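Local coordinates for uncharacterized protein (PDB 4R7F) that is of unknown function but carries a domain of the type 9 secretion system plug family and is built from immunoglobulin-like beta-sandwich domains, at residues H59-E73 with V378-L390. Residues are numbered along the deposited sequence; the frame is centred on the assembly and turned at random. Where two conformers were deposited one is given.
Sequences HCNADWTQSQLSPIE and VYYRPMGARYDRL
N61 and A62 meet D388 through two bonds that run in opposite directions. The D388 N-H reaches N61 OD1 at 3.1 Å, coming from above the plane of the amide carbonyl, while D388 OD2 uses its anti lone pair to take a nearly straight bond, 172°, from the backbone N of A62 at 2.8 Å. The other carboxylate oxygen, OD1, is held by a salt bridge to K182, so both oxygens of this buried acid are engaged. The methyl of A62 rests on one face of the Y379 ring, 3.6 Å from its centroid in a CH-pi contact; L390 CD1 covers the opposite face, and the hydroxyl bonds to N115. Y387 holds CG between its backbone N and carbonyl carbon (chi1 75°), which lays a ring face under L69 CD1, while H59 CE1 approaches CD2 of the same ring at 3.6 Å. At the exposed end, R386 bends at chi3 (37°) and presents NE and NH2 side-on to the E73 carboxylate, the two planar groups nearly coplanar and NE 3.0 Å from OE2. E73 OE1 also accepts the N-H of S70, so the acid links the backbone just ahead of it to the arginine; a glutamine here would probably leave R386 without its charged mate and weaken the hold on its guanidinium group. Q68 NE2 donates to R386 O at 3.0 Å, and a water joins that carbonyl to N61 ND2 and Q68 N. The loop after strand 53-60, in the plug-protein first domain, thereby packs against the hairpin of strands 373-380 and 389-397, whose connection includes a type II turn at P382-A385: a loop-to-hairpin interface between beta-sheet units of a protein with immunoglobulin-like sandwich domains.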
loop_
_atom_site.group_PDB
_atom_site.type_symbol
_atom_site.label_atom_id
_atom_site.label_comp_id
_atom_site.label_asym_id
_atom_site.label_seq_id
_atom_site.Cartn_x
_atom_site.Cartn_y
_atom_site.Cartn_z
ATOM N N HIS A 59 3.311 -7.435 31.115
ATOM C CA HIS A 59 3.500 -6.113 30.602
ATOM C C HIS A 59 5.005 -5.818 30.501
ATOM O O HIS A 59 5.746 -6.038 31.472
ATOM C CB HIS A 59 2.818 -5.064 31.460
ATOM C CG HIS A 59 2.872 -3.704 30.847
ATOM N ND1 HIS A 59 3.883 -2.806 31.114
ATOM C CD2 HIS A 59 2.093 -3.123 29.907
ATOM C CE1 HIS A 59 3.684 -1.707 30.413
ATOM N NE2 HIS A 59 2.622 -1.885 29.649
ATOM N N CYS A 60 5.424 -5.282 29.336
ATOM C CA CYS A 60 6.822 -5.018 29.049
ATOM C C CYS A 60 7.109 -3.574 28.730
ATOM O O CYS A 60 6.277 -2.822 28.258
ATOM C CB CYS A 60 7.300 -5.881 27.868
ATOM S SG CYS A 60 7.098 -7.656 28.122
ATOM N N ASN A 61 8.345 -3.198 28.956
ATOM C CA ASN A 61 8.814 -1.888 28.544
ATOM C C ASN A 61 9.197 -1.852 27.070
ATOM O O ASN A 61 9.049 -2.848 26.367
ATOM C CB ASN A 61 9.911 -1.436 29.510
ATOM C CG ASN A 61 9.305 -0.884 30.806
ATOM O OD1 ASN A 61 8.150 -0.399 30.818
ATOM N ND2 ASN A 61 10.037 -0.987 31.890
ATOM N N ALA A 62 9.637 -0.695 26.591
ATOM C CA ALA A 62 9.887 -0.487 25.181
ATOM C C ALA A 62 10.825 -1.532 24.586
ATOM O O ALA A 62 10.609 -1.981 23.467
ATOM C CB ALA A 62 10.444 0.898 24.954
ATOM N N ASP A 63 11.843 -1.923 25.348
ATOM C CA ASP A 63 12.835 -2.898 24.890
ATOM C C ASP A 63 12.435 -4.364 25.100
ATOM O O ASP A 63 13.236 -5.261 24.884
ATOM C CB ASP A 63 14.220 -2.632 25.510
ATOM C CG ASP A 63 14.273 -2.897 27.020
ATOM O OD1 ASP A 63 13.241 -3.166 27.654
ATOM O OD2 ASP A 63 15.376 -2.805 27.578
ATOM N N TRP A 64 11.186 -4.595 25.471
ATOM C CA TRP A 64 10.619 -5.951 25.628
ATOM C C TRP A 64 11.195 -6.720 26.806
ATOM O O TRP A 64 11.099 -7.934 26.845
ATOM C CB TRP A 64 10.696 -6.751 24.315
ATOM C CG TRP A 64 9.681 -6.315 23.342
ATOM C CD1 TRP A 64 9.861 -5.456 22.273
ATOM C CD2 TRP A 64 8.297 -6.659 23.344
ATOM N NE1 TRP A 64 8.664 -5.263 21.613
ATOM C CE2 TRP A 64 7.693 -5.995 22.243
ATOM C CE3 TRP A 64 7.506 -7.460 24.158
ATOM C CZ2 TRP A 64 6.352 -6.132 21.940
ATOM C CZ3 TRP A 64 6.162 -7.599 23.850
ATOM C CH2 TRP A 64 5.603 -6.945 22.739
ATOM N N THR A 65 11.794 -6.004 27.759
ATOM C CA THR A 65 12.000 -6.536 29.085
ATOM C C THR A 65 10.747 -6.233 29.902
ATOM O O THR A 65 10.039 -5.253 29.629
ATOM C CB THR A 65 13.180 -5.872 29.809
ATOM O OG1 THR A 65 12.934 -4.472 29.977
ATOM C CG2 THR A 65 14.477 -6.079 29.077
ATOM N N GLN A 66 10.494 -7.048 30.919
ATOM C CA GLN A 66 9.302 -6.892 31.770
ATOM C C GLN A 66 9.297 -5.581 32.545
ATOM O O GLN A 66 10.317 -5.189 33.116
ATOM C CB GLN A 66 9.201 -8.038 32.754
ATOM C CG GLN A 66 7.884 -8.080 33.505
ATOM C CD GLN A 66 7.723 -9.362 34.325
ATOM O OE1 GLN A 66 8.578 -10.245 34.325
ATOM N NE2 GLN A 66 6.625 -9.458 35.016
ATOM N N SER A 67 8.150 -4.897 32.559
ATOM C CA SER A 67 8.069 -3.641 33.283
ATOM C C SER A 67 7.908 -3.958 34.780
ATOM O O SER A 67 7.737 -5.112 35.162
ATOM C CB SER A 67 6.914 -2.789 32.756
ATOM O OG SER A 67 5.680 -3.248 33.249
ATOM N N GLN A 68 7.950 -2.929 35.612
ATOM C CA GLN A 68 7.714 -3.093 37.044
ATOM C C GLN A 68 6.211 -3.095 37.415
ATOM O O GLN A 68 5.864 -3.137 38.579
ATOM C CB GLN A 68 8.467 -2.002 37.812
ATOM C CG GLN A 68 7.807 -0.641 37.718
ATOM C CD GLN A 68 8.649 0.460 38.336
ATOM O OE1 GLN A 68 8.797 0.546 39.565
ATOM N NE2 GLN A 68 9.197 1.321 37.489
ATOM N N LEU A 69 5.314 -3.065 36.441
ATOM C CA LEU A 69 3.902 -2.974 36.751
ATOM C C LEU A 69 3.410 -4.304 37.259
ATOM O O LEU A 69 3.904 -5.339 36.818
ATOM C CB LEU A 69 3.066 -2.581 35.533
ATOM C CG LEU A 69 3.341 -1.250 34.867
ATOM C CD1 LEU A 69 2.261 -1.024 33.845
ATOM C CD2 LEU A 69 3.293 -0.142 35.903
ATOM N N SER A 70 2.443 -4.255 38.189
ATOM C CA SER A 70 1.741 -5.447 38.681
ATOM C C SER A 70 0.462 -5.630 37.862
ATOM O O SER A 70 -0.079 -4.662 37.347
ATOM C CB SER A 70 1.388 -5.308 40.170
ATOM O OG SER A 70 2.523 -4.998 40.966
ATOM N N PRO A 71 -0.032 -6.876 37.735
ATOM C CA PRO A 71 -1.210 -7.129 36.911
ATOM C C PRO A 71 -2.388 -6.197 37.108
ATOM O O PRO A 71 -3.059 -5.848 36.129
ATOM C CB PRO A 71 -1.608 -8.548 37.301
ATOM C CG PRO A 71 -0.323 -9.203 37.652
ATOM C CD PRO A 71 0.491 -8.129 38.322
ATOM N N ILE A 72 -2.655 -5.779 38.339
ATOM C CA ILE A 72 -3.834 -4.907 38.571
ATOM C C ILE A 72 -3.643 -3.529 37.915
ATOM O O ILE A 72 -4.613 -2.905 37.478
ATOM C CB ILE A 72 -4.250 -4.813 40.077
ATOM C CG1 ILE A 72 -5.713 -4.321 40.213
ATOM C CG2 ILE A 72 -3.259 -3.988 40.909
ATOM C CD1 ILE A 72 -6.749 -5.224 39.541
ATOM N N GLU A 73 -2.388 -3.085 37.812
ATOM C CA GLU A 73 -2.067 -1.825 37.141
ATOM C C GLU A 73 -2.285 -1.884 35.625
ATOM O O GLU A 73 -2.582 -0.860 35.019
ATOM C CB GLU A 73 -0.616 -1.411 37.432
ATOM C CG GLU A 73 -0.343 -0.978 38.873
ATOM C CD GLU A 73 1.133 -0.721 39.127
ATOM O OE1 GLU A 73 1.842 -1.719 39.381
ATOM O OE2 GLU A 73 1.593 0.465 39.043
ATOM N N VAL A 378 6.928 4.490 18.942
ATOM C CA VAL A 378 7.328 5.600 19.746
ATOM C C VAL A 378 6.801 5.386 21.166
ATOM O O VAL A 378 5.619 5.448 21.379
ATOM C CB VAL A 378 6.744 6.904 19.175
ATOM C CG1 VAL A 378 7.105 8.077 20.079
ATOM C CG2 VAL A 378 7.241 7.144 17.756
ATOM N N TYR A 379 7.707 5.161 22.110
ATOM C CA TYR A 379 7.407 4.923 23.499
ATOM C C TYR A 379 7.768 6.158 24.322
ATOM O O TYR A 379 8.704 6.890 23.987
ATOM C CB TYR A 379 8.233 3.747 24.017
ATOM C CG TYR A 379 7.921 2.460 23.346
ATOM C CD1 TYR A 379 6.925 1.636 23.817
ATOM C CD2 TYR A 379 8.584 2.082 22.209
ATOM C CE1 TYR A 379 6.638 0.431 23.196
ATOM C CE2 TYR A 379 8.280 0.909 21.564
ATOM C CZ TYR A 379 7.325 0.075 22.063
ATOM O OH TYR A 379 7.021 -1.099 21.381
ATOM N N TYR A 380 7.029 6.390 25.405
ATOM C CA TYR A 380 7.147 7.660 26.122
ATOM C C TYR A 380 7.304 7.357 27.569
ATOM O O TYR A 380 6.468 6.634 28.136
ATOM C CB TYR A 380 5.886 8.505 25.945
ATOM C CG TYR A 380 5.743 9.726 26.855
ATOM C CD1 TYR A 380 6.692 10.743 26.836
ATOM C CD2 TYR A 380 4.598 9.935 27.622
ATOM C CE1 TYR A 380 6.539 11.904 27.600
ATOM C CE2 TYR A 380 4.434 11.094 28.408
ATOM C CZ TYR A 380 5.420 12.070 28.395
ATOM O OH TYR A 380 5.331 13.225 29.143
ATOM N N ARG A 381 8.369 7.908 28.164
ATOM C CA ARG A 381 8.591 7.773 29.600
ATOM C C ARG A 381 9.258 8.950 30.280
ATOM O O ARG A 381 10.488 9.031 30.367
ATOM C CB ARG A 381 9.370 6.532 29.893
ATOM C CG ARG A 381 9.317 6.220 31.364
ATOM C CD ARG A 381 9.641 4.795 31.582
ATOM N NE ARG A 381 9.909 4.567 32.973
ATOM C CZ ARG A 381 10.385 3.423 33.438
ATOM N NH1 ARG A 381 10.606 2.395 32.617
ATOM N NH2 ARG A 381 10.617 3.307 34.730
ATOM N N PRO A 382 8.441 9.862 30.797
ATOM C CA PRO A 382 8.984 11.038 31.498
ATOM C C PRO A 382 9.512 10.646 32.879
ATOM O O PRO A 382 9.170 9.569 33.355
ATOM C CB PRO A 382 7.757 11.947 31.631
ATOM C CG PRO A 382 6.605 10.989 31.776
ATOM C CD PRO A 382 6.980 9.746 30.953
HETATM N N MSE A 383 10.344 11.493 33.488
HETATM C CA MSE A 383 10.928 11.164 34.800
HETATM C C MSE A 383 9.813 10.844 35.775
HETATM O O MSE A 383 8.732 11.428 35.762
HETATM C CB MSE A 383 11.923 12.224 35.306
HETATM C CG MSE A 383 13.388 11.809 35.053
HETATM SE SE MSE A 383 13.914 10.226 36.124
HETATM C CE MSE A 383 13.397 10.829 37.933
ATOM N N GLY A 384 10.063 9.838 36.603
ATOM C CA GLY A 384 9.073 9.408 37.583
ATOM C C GLY A 384 7.966 8.480 37.093
ATOM O O GLY A 384 7.269 7.901 37.919
ATOM N N ALA A 385 7.777 8.315 35.776
ATOM C CA ALA A 385 6.733 7.386 35.277
ATOM C C ALA A 385 7.215 5.973 35.506
ATOM O O ALA A 385 8.423 5.730 35.517
ATOM C CB ALA A 385 6.437 7.613 33.797
ATOM N N ARG A 386 6.297 5.037 35.706
ATOM C CA ARG A 386 6.697 3.700 36.141
ATOM C C ARG A 386 6.888 2.719 34.979
ATOM O O ARG A 386 7.326 1.578 35.188
ATOM C CB ARG A 386 5.673 3.158 37.141
ATOM C CG ARG A 386 5.529 4.002 38.397
ATOM C CD ARG A 386 4.358 3.571 39.286
ATOM N NE ARG A 386 4.109 2.117 39.364
ATOM C CZ ARG A 386 4.907 1.238 39.969
ATOM N NH1 ARG A 386 6.050 1.635 40.505
ATOM N NH2 ARG A 386 4.584 -0.054 40.029
ATOM N N TYR A 387 6.542 3.150 33.763
ATOM C CA TYR A 387 6.491 2.255 32.595
ATOM C C TYR A 387 6.491 3.036 31.284
ATOM O O TYR A 387 6.233 4.244 31.260
ATOM C CB TYR A 387 5.280 1.319 32.651
ATOM C CG TYR A 387 3.971 1.982 32.318
ATOM C CD1 TYR A 387 3.351 2.846 33.231
ATOM C CD2 TYR A 387 3.369 1.793 31.077
ATOM C CE1 TYR A 387 2.160 3.504 32.913
ATOM C CE2 TYR A 387 2.166 2.433 30.754
ATOM C CZ TYR A 387 1.562 3.279 31.676
ATOM O OH TYR A 387 0.368 3.897 31.372
ATOM N N ASP A 388 6.823 2.328 30.208
ATOM C CA ASP A 388 6.890 2.890 28.877
ATOM C C ASP A 388 5.522 2.791 28.206
ATOM O O ASP A 388 5.049 1.689 27.884
ATOM C CB ASP A 388 7.884 2.122 28.019
ATOM C CG ASP A 388 9.335 2.401 28.375
ATOM O OD1 ASP A 388 9.654 3.502 28.844
ATOM O OD2 ASP A 388 10.179 1.509 28.147
ATOM N N ARG A 389 4.914 3.953 27.975
ATOM C CA ARG A 389 3.712 4.059 27.148
ATOM C C ARG A 389 4.077 4.068 25.696
ATOM O O ARG A 389 5.129 4.599 25.311
ATOM C CB ARG A 389 2.953 5.338 27.469
ATOM C CG ARG A 389 2.359 5.332 28.867
ATOM C CD ARG A 389 2.037 6.737 29.336
ATOM N NE ARG A 389 0.920 7.307 28.582
ATOM C CZ ARG A 389 0.541 8.580 28.677
ATOM N NH1 ARG A 389 1.220 9.414 29.440
ATOM N NH2 ARG A 389 -0.494 9.041 27.994
ATOM N N LEU A 390 3.199 3.484 24.896
ATOM C CA LEU A 390 3.348 3.489 23.482
ATOM C C LEU A 390 2.371 4.539 22.949
ATOM O O LEU A 390 1.169 4.305 22.919
ATOM C CB LEU A 390 3.047 2.087 22.949
ATOM C CG LEU A 390 3.037 1.893 21.438
ATOM C CD1 LEU A 390 4.358 2.354 20.878
ATOM C CD2 LEU A 390 2.758 0.458 21.006
HETATM O O HOH W 1 6.008 -0.560 26.737
HETATM O O HOH W 2 8.946 -0.469 34.357
HETATM O O HOH W 3 9.817 -2.186 20.705
HETATM O O HOH W 4 12.992 0.065 27.499
#